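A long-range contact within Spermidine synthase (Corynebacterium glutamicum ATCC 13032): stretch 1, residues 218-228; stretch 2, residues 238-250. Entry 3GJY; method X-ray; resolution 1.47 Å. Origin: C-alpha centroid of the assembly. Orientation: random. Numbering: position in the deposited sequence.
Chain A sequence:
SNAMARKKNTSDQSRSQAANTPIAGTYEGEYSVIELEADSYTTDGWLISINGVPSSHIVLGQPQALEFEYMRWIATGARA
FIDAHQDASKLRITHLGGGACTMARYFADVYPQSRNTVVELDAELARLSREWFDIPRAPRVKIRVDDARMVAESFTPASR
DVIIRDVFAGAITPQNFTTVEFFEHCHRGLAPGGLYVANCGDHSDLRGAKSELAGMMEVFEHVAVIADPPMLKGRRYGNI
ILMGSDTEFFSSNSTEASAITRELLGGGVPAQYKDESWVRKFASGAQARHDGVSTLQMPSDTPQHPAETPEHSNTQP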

# COMPACT_ATOMS: atom_id res chain seq x y z
N GLU A 218 -18.78 -2.69 -3.47
CA GLU A 218 -19.95 -1.81 -3.31
C GLU A 218 -19.65 -0.37 -3.70
O GLU A 218 -20.55 0.45 -3.88
CB GLU A 218 -20.40 -1.79 -1.84
CG GLU A 218 -21.01 -2.99 -1.30
CD GLU A 218 -21.69 -2.69 0.04
OE1 GLU A 218 -22.11 -1.53 0.31
OE2 GLU A 218 -21.77 -3.63 0.83
N VAL A 219 -18.36 -0.02 -3.72
CA VAL A 219 -17.93 1.36 -3.84
C VAL A 219 -17.29 1.67 -5.21
O VAL A 219 -17.55 2.74 -5.80
CB VAL A 219 -16.95 1.68 -2.71
CG1 VAL A 219 -16.39 3.09 -2.86
CG2 VAL A 219 -17.66 1.56 -1.37
N PHE A 220 -16.42 0.77 -5.68
CA PHE A 220 -15.70 0.90 -6.96
C PHE A 220 -16.37 0.02 -8.00
O PHE A 220 -16.75 -1.11 -7.70
CB PHE A 220 -14.24 0.48 -6.80
CG PHE A 220 -13.45 1.37 -5.87
CD1 PHE A 220 -13.01 2.61 -6.29
CD2 PHE A 220 -13.28 1.03 -4.52
CE1 PHE A 220 -12.30 3.46 -5.43
CE2 PHE A 220 -12.56 1.87 -3.64
CZ PHE A 220 -12.11 3.11 -4.10
N GLU A 221 -16.41 0.48 -9.25
CA GLU A 221 -17.00 -0.34 -10.32
C GLU A 221 -16.12 -1.55 -10.67
O GLU A 221 -16.61 -2.57 -11.13
CB GLU A 221 -17.20 0.50 -11.59
CG GLU A 221 -18.28 1.59 -11.50
CD GLU A 221 -18.33 2.43 -12.78
OE1 GLU A 221 -18.38 1.83 -13.89
OE2 GLU A 221 -18.31 3.68 -12.69
N HIS A 222 -14.82 -1.45 -10.44
CA HIS A 222 -13.88 -2.50 -10.90
C HIS A 222 -12.87 -2.83 -9.81
O HIS A 222 -12.51 -1.97 -9.00
CB HIS A 222 -13.16 -2.09 -12.20
CG HIS A 222 -14.11 -1.73 -13.29
ND1 HIS A 222 -14.89 -2.67 -13.91
CD2 HIS A 222 -14.47 -0.53 -13.81
CE1 HIS A 222 -15.68 -2.07 -14.79
NE2 HIS A 222 -15.44 -0.77 -14.75
N VAL A 223 -12.43 -4.09 -9.81
CA VAL A 223 -11.43 -4.59 -8.84
C VAL A 223 -10.50 -5.56 -9.51
O VAL A 223 -10.85 -6.19 -10.51
CB VAL A 223 -12.09 -5.28 -7.62
CG1 VAL A 223 -12.77 -4.26 -6.66
CG2 VAL A 223 -13.11 -6.34 -8.09
N ALA A 224 -9.30 -5.70 -8.94
CA ALA A 224 -8.31 -6.66 -9.38
C ALA A 224 -7.37 -6.92 -8.22
O ALA A 224 -7.33 -6.15 -7.24
CB ALA A 224 -7.52 -6.13 -10.59
N VAL A 225 -6.60 -8.01 -8.33
CA VAL A 225 -5.66 -8.35 -7.28
C VAL A 225 -4.31 -8.83 -7.81
O VAL A 225 -4.19 -9.28 -8.95
CB VAL A 225 -6.24 -9.37 -6.22
CG1 VAL A 225 -7.54 -8.92 -5.55
CG2 VAL A 225 -6.32 -10.73 -6.75
N ILE A 226 -3.30 -8.69 -6.96
CA ILE A 226 -2.02 -9.36 -7.15
C ILE A 226 -1.72 -10.19 -5.93
O ILE A 226 -1.71 -9.70 -4.80
CB ILE A 226 -0.89 -8.35 -7.41
CG1 ILE A 226 -1.07 -7.67 -8.79
CG2 ILE A 226 0.48 -9.10 -7.41
CD1 ILE A 226 -0.28 -6.41 -8.94
N ALA A 227 -1.53 -11.49 -6.13
CA ALA A 227 -1.57 -12.44 -5.02
C ALA A 227 -0.35 -13.30 -4.94
O ALA A 227 0.25 -13.64 -5.97
CB ALA A 227 -2.81 -13.34 -5.14
N ASP A 228 -0.03 -13.64 -3.68
CA ASP A 228 1.00 -14.61 -3.34
C ASP A 228 0.39 -16.00 -3.44
O ASP A 228 -0.46 -16.35 -2.64
CB ASP A 228 1.50 -14.43 -1.93
CG ASP A 228 2.66 -15.34 -1.62
OD1 ASP A 228 3.64 -14.86 -1.03
OD2 ASP A 228 2.59 -16.54 -1.95
N GLY A 238 0.43 -14.58 4.00
CA GLY A 238 1.03 -13.84 2.91
C GLY A 238 0.32 -12.52 2.66
O GLY A 238 -0.50 -12.06 3.46
N ASN A 239 0.70 -11.91 1.56
CA ASN A 239 0.17 -10.61 1.20
C ASN A 239 -0.63 -10.75 -0.05
O ASN A 239 -0.23 -11.50 -0.97
CB ASN A 239 1.28 -9.60 0.92
CG ASN A 239 2.09 -9.31 2.12
OD1 ASN A 239 3.01 -10.07 2.44
ND2 ASN A 239 1.77 -8.23 2.83
N ILE A 240 -1.71 -9.98 -0.10
CA ILE A 240 -2.47 -9.84 -1.33
C ILE A 240 -2.68 -8.34 -1.54
O ILE A 240 -3.05 -7.62 -0.61
CB ILE A 240 -3.82 -10.66 -1.26
CG1 ILE A 240 -4.60 -10.54 -2.57
CG2 ILE A 240 -4.65 -10.25 -0.03
CD1 ILE A 240 -5.72 -11.58 -2.70
N ILE A 241 -2.42 -7.89 -2.76
CA ILE A 241 -2.63 -6.48 -3.11
C ILE A 241 -4.04 -6.36 -3.72
O ILE A 241 -4.36 -7.02 -4.72
CB ILE A 241 -1.58 -6.03 -4.15
CG1 ILE A 241 -0.14 -6.25 -3.64
CG2 ILE A 241 -1.85 -4.56 -4.52
CD1 ILE A 241 0.15 -5.75 -2.23
N LEU A 242 -4.87 -5.54 -3.09
CA LEU A 242 -6.27 -5.31 -3.50
C LEU A 242 -6.37 -3.99 -4.22
O LEU A 242 -5.94 -2.96 -3.68
CB LEU A 242 -7.14 -5.27 -2.25
CG LEU A 242 -6.94 -6.43 -1.25
CD1 LEU A 242 -7.86 -6.23 -0.04
CD2 LEU A 242 -7.23 -7.79 -1.91
N MSE A 243 -6.91 -4.02 -5.44
CA MSE A 243 -7.02 -2.81 -6.24
C MSE A 243 -8.48 -2.50 -6.58
O MSE A 243 -9.24 -3.40 -6.93
CB MSE A 243 -6.15 -2.87 -7.50
CG MSE A 243 -4.66 -2.99 -7.17
SE MSE A 243 -3.55 -3.11 -8.72
CE MSE A 243 -3.92 -4.95 -9.09
N GLY A 244 -8.87 -1.23 -6.46
CA GLY A 244 -10.22 -0.80 -6.81
C GLY A 244 -10.15 0.48 -7.63
O GLY A 244 -9.29 1.33 -7.39
N SER A 245 -11.01 0.60 -8.64
CA SER A 245 -11.10 1.82 -9.43
C SER A 245 -12.41 1.81 -10.21
O SER A 245 -12.97 0.72 -10.49
CB SER A 245 -9.98 1.85 -10.47
OG SER A 245 -9.98 3.05 -11.25
N ASP A 246 -12.87 3.00 -10.58
CA ASP A 246 -13.96 3.09 -11.57
C ASP A 246 -13.48 2.89 -13.02
O ASP A 246 -14.29 2.75 -13.93
CB ASP A 246 -14.74 4.39 -11.46
CG ASP A 246 -15.56 4.46 -10.17
OD1 ASP A 246 -15.91 3.41 -9.59
OD2 ASP A 246 -15.88 5.60 -9.80
N THR A 247 -12.16 2.89 -13.20
CA THR A 247 -11.53 2.54 -14.47
C THR A 247 -11.36 1.01 -14.54
O THR A 247 -10.95 0.39 -13.55
CB THR A 247 -10.14 3.23 -14.57
OG1 THR A 247 -10.31 4.64 -14.45
CG2 THR A 247 -9.42 2.91 -15.91
N GLU A 248 -11.72 0.41 -15.68
CA GLU A 248 -11.49 -1.02 -15.87
C GLU A 248 -10.04 -1.43 -15.70
O GLU A 248 -9.15 -0.73 -16.15
CB GLU A 248 -11.95 -1.44 -17.28
CG GLU A 248 -13.42 -1.31 -17.49
CD GLU A 248 -13.85 -1.86 -18.82
OE1 GLU A 248 -13.76 -3.09 -19.01
OE2 GLU A 248 -14.28 -1.05 -19.65
N PHE A 249 -9.82 -2.55 -15.02
CA PHE A 249 -8.50 -3.16 -14.92
C PHE A 249 -8.26 -4.05 -16.13
O PHE A 249 -9.21 -4.51 -16.80
CB PHE A 249 -8.39 -3.95 -13.62
CG PHE A 249 -8.32 -3.06 -12.39
CD1 PHE A 249 -7.17 -2.30 -12.13
CD2 PHE A 249 -9.42 -2.90 -11.58
CE1 PHE A 249 -7.11 -1.45 -11.03
CE2 PHE A 249 -9.35 -2.06 -10.47
CZ PHE A 249 -8.20 -1.32 -10.22
N PHE A 250 -6.99 -4.31 -16.39
CA PHE A 250 -6.62 -5.14 -17.54
C PHE A 250 -7.19 -6.56 -17.38
O PHE A 250 -7.34 -7.09 -16.27
CB PHE A 250 -5.09 -5.11 -17.72
CG PHE A 250 -4.55 -3.72 -18.01
CD1 PHE A 250 -4.88 -3.07 -19.19
CD2 PHE A 250 -3.76 -3.07 -17.08
CE1 PHE A 250 -4.39 -1.78 -19.46
CE2 PHE A 250 -3.27 -1.78 -17.34
CZ PHE A 250 -3.58 -1.15 -18.53
O HOH W 1 -18.26 3.72 -8.31
O HOH W 2 -16.29 5.25 -15.07
O HOH W 3 4.27 -12.03 0.79

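Residues 222-227 and 238-245 form neighbouring antiparallel strands, with axes 4.7 Å apart at closest approach and N-to-C directions 160° apart. Paired backbone hydrogen bonds join them. Ala224 N gives to Met243 O at 3.1 Å, and Met243 N gives to Ala224 O at 2.8 Å. Ile226 N to Ile241 O (3.0 Å) and Ile241 N to Ile226 O (2.8 Å) repeat the pattern. At His222 the pair is uneven: Ser245 N to His222 O is well aligned at 3.0 Å, while His222 N to Ser245 O is weak despite its 2.9 Å length, because its angle is only 130°. Between these pairs, CA-H groups face carbonyls, as in Val223 CA to Met243 O at 3.1 Å.

Side chains alternate between the two sheet faces. One face carries His222, Ala224, Ile226, Ile241, Met243 and Ser245. Met243, a selenomethionine, has chi angles m, t, m. The last turn leaves Met243 CE 4.1 Å from Ala224 CB and 3.9 Å from Ile226 CD1, so the methyl reaches its partner Ala224 and the diagonal Ile226. Ile226 is m, t and Ile241 is m, m. Ile226 CB and Ile241 CB lie 4.1 Å apart, but the end of Ile241 leads away.

On the other face, Val225 (m) places CG1 3.8 Å from Leu242 CD2. Ile240 is extended, t, t, and its CD1 lies 4.2 Å from Ala227 CB. Gly244 leaves room for Phe220: a CB on this glycine would lie 2.9 Å from Phe220 CD2, a clash. The Phe220 ring (chi1 m) instead lays one face over the Gly244 backbone, with CD1 3.8 Å from Gly244 C.

Beyond the strand, the chain brings Phe249 back toward stretch 1. Its chi1 is m, and one ring face covers the small Ala224 side chain, with CB 4.1 Å from the ring centroid in a CH-pi contact. His222, also m, receives Glu248 in a similar way: Glu248 CG sits 3.7 Å from the imidazole centroid, over the face. Asp246 O lies at the ring edge, 3.3 Å from His222 CD2.

Asp246 (chi1 m) starts sideways, but its carboxylate comes nearer. Asp246 OD1 accepts from Glu221 N at 3.0 Å. It also accepts from a water, which donates to Val219 O as well. These donors suit the acid, although Glu221 OE2 is a like charge 3.9 Å from Asp246 OD1. Ser245 (chi1 t) turns OG to accept from Thr247 N at 2.9 Å, tying down the bend after the strand.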